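Local coordinates for inactivation-no-after-potential D protein (Drosophila melanogaster, PDB 2QKV), which is a multi-PDZ scaffold of fly vision whose fifth PDZ domain, the part described here, probably takes part in binding signalling partners in G protein-coupled phototransduction, at residues L24-N29 and L67-S72. The protein carries 1 engineered substitution. Numbering follows the deposited sequence.
Sequences LSLSPN and LPFQVS. Engineered in segment 67-72: Ser72 (natural residue Cys).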
loop_
_atom_site.group_PDB
_atom_site.type_symbol
_atom_site.label_atom_id
_atom_site.label_comp_id
_atom_site.label_asym_id
_atom_site.label_seq_id
_atom_site.Cartn_x
_atom_site.Cartn_y
_atom_site.Cartn_z
ATOM N N LEU A 24 -6.069 11.336 -21.427
ATOM C CA LEU A 24 -5.729 10.114 -20.703
ATOM C C LEU A 24 -6.457 10.002 -19.372
ATOM O O LEU A 24 -6.371 10.912 -18.554
ATOM C CB LEU A 24 -4.232 10.081 -20.395
ATOM C CG LEU A 24 -3.218 10.323 -21.508
ATOM C CD1 LEU A 24 -1.805 10.347 -20.910
ATOM C CD2 LEU A 24 -3.352 9.237 -22.543
ATOM N N SER A 25 -7.155 8.889 -19.158
ATOM C CA SER A 25 -7.824 8.633 -17.880
ATOM C C SER A 25 -6.803 7.791 -17.110
ATOM O O SER A 25 -6.375 6.744 -17.599
ATOM C CB SER A 25 -9.109 7.834 -18.088
ATOM O OG SER A 25 -10.019 8.553 -18.909
ATOM N N LEU A 26 -6.415 8.240 -15.923
ATOM C CA LEU A 26 -5.389 7.542 -15.147
ATOM C C LEU A 26 -5.926 6.773 -13.953
ATOM O O LEU A 26 -6.888 7.187 -13.317
ATOM C CB LEU A 26 -4.348 8.545 -14.645
ATOM C CG LEU A 26 -3.734 9.486 -15.677
ATOM C CD1 LEU A 26 -2.822 10.467 -14.960
ATOM C CD2 LEU A 26 -2.950 8.676 -16.718
ATOM N N SER A 27 -5.265 5.661 -13.647
ATOM C CA SER A 27 -5.624 4.787 -12.530
ATOM C C SER A 27 -4.330 4.616 -11.733
ATOM O O SER A 27 -3.353 4.071 -12.261
ATOM C CB SER A 27 -6.092 3.437 -13.081
ATOM O OG SER A 27 -6.370 2.507 -12.045
ATOM N N PRO A 28 -4.293 5.057 -10.464
ATOM C CA PRO A 28 -3.046 4.904 -9.707
ATOM C C PRO A 28 -2.721 3.498 -9.233
ATOM O O PRO A 28 -3.611 2.702 -8.948
ATOM C CB PRO A 28 -3.241 5.853 -8.531
ATOM C CG PRO A 28 -4.720 5.679 -8.240
ATOM C CD PRO A 28 -5.341 5.682 -9.622
ATOM N N ASN A 29 -1.431 3.202 -9.174
ATOM C CA ASN A 29 -0.959 1.932 -8.654
ATOM C C ASN A 29 0.431 2.139 -8.072
ATOM O O ASN A 29 0.998 3.239 -8.169
ATOM C CB ASN A 29 -1.025 0.806 -9.710
ATOM C CG ASN A 29 -0.149 1.048 -10.913
ATOM O OD1 ASN A 29 -0.635 1.115 -12.050
ATOM N ND2 ASN A 29 1.140 1.150 -10.688
ATOM N N LEU A 67 3.851 7.257 -5.102
ATOM C CA LEU A 67 3.233 8.540 -4.818
ATOM C C LEU A 67 1.725 8.452 -4.680
ATOM O O LEU A 67 1.070 7.653 -5.357
ATOM C CB LEU A 67 3.533 9.552 -5.937
ATOM C CG LEU A 67 4.971 10.004 -6.201
ATOM C CD1 LEU A 67 4.963 11.068 -7.312
ATOM C CD2 LEU A 67 5.575 10.597 -4.928
ATOM N N PRO A 68 1.146 9.257 -3.777
ATOM C CA PRO A 68 -0.312 9.258 -3.611
ATOM C C PRO A 68 -0.854 9.807 -4.921
ATOM O O PRO A 68 -0.205 10.657 -5.544
ATOM C CB PRO A 68 -0.546 10.266 -2.482
ATOM C CG PRO A 68 0.718 10.196 -1.685
ATOM C CD PRO A 68 1.802 10.052 -2.726
ATOM N N PHE A 69 -2.026 9.351 -5.341
ATOM C CA PHE A 69 -2.569 9.847 -6.597
ATOM C C PHE A 69 -2.816 11.353 -6.543
ATOM O O PHE A 69 -2.713 12.041 -7.561
ATOM C CB PHE A 69 -3.859 9.101 -6.962
ATOM C CG PHE A 69 -4.359 9.412 -8.342
ATOM C CD1 PHE A 69 -3.541 9.203 -9.453
ATOM C CD2 PHE A 69 -5.629 9.928 -8.534
ATOM C CE1 PHE A 69 -3.984 9.509 -10.740
ATOM C CE2 PHE A 69 -6.083 10.237 -9.811
ATOM C CZ PHE A 69 -5.258 10.028 -10.920
ATOM N N GLN A 70 -3.116 11.875 -5.361
ATOM C CA GLN A 70 -3.330 13.317 -5.253
ATOM C C GLN A 70 -2.064 14.104 -5.652
ATOM O O GLN A 70 -2.157 15.246 -6.100
ATOM C CB GLN A 70 -3.777 13.679 -3.833
ATOM C CG GLN A 70 -5.160 13.107 -3.457
ATOM C CD GLN A 70 -5.136 11.725 -2.778
ATOM O OE1 GLN A 70 -4.254 10.886 -3.015
ATOM N NE2 GLN A 70 -6.144 11.480 -1.932
ATOM N N VAL A 71 -0.889 13.492 -5.490
ATOM C CA VAL A 71 0.373 14.128 -5.877
ATOM C C VAL A 71 0.608 13.870 -7.376
ATOM O O VAL A 71 0.848 14.801 -8.150
ATOM C CB VAL A 71 1.578 13.551 -5.059
ATOM C CG1 VAL A 71 2.894 14.090 -5.610
ATOM C CG2 VAL A 71 1.435 13.916 -3.583
ATOM N N SER A 72 0.550 12.608 -7.801
ATOM C CA SER A 72 0.766 12.326 -9.221
ATOM C C SER A 72 -0.182 13.116 -10.110
ATOM O O SER A 72 0.240 13.723 -11.099
ATOM C CB SER A 72 0.594 10.844 -9.517
ATOM O OG SER A 72 1.604 10.125 -8.862
HETATM O O HOH W 1 1.380 4.910 -5.794
#
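Pro28 lies over one face of the Phe69 ring in a CH-pi contact. Its CD is 4.1 Å from the centroid of the Phe69 ring and 15° off the ring normal. The two side chains cross at about a right angle. Apolar contacts extend the overlap: Pro28 CB comes to 3.5 Å from Phe69 CD1, and Pro28 CG also meets Phe69 CB. Leu26 comes in at the rim of the ring, with Leu26 CB 4.0 Å from Phe69 CE1. A chi1 of -171° sets Phe69 CG opposite the backbone N, and this places the ring against Pro28 and beside Leu26. Replacing Phe69 with alanine would probably open a gap between helix and strand and leave Pro28 without its aromatic partner.

No direct hydrogen bond joins the segments. One water lies between them, 2.9 Å from Asn29 O and 2.8 Å from Leu67 O. Within 67-72, Pro68 at the N-cap position accepts from both Val71 N and Ser72 N through its carbonyl O. Ser72 is an engineered replacement of cysteine. Phe69 also touches Cys33 of strand 33-38 and Pro90 of a neighbouring subunit.

The contact joins the N-terminal end of helix 69-77 to strand 24-28. In the PDZ fold, this strand and helix border the groove that typically receives C-terminal peptides.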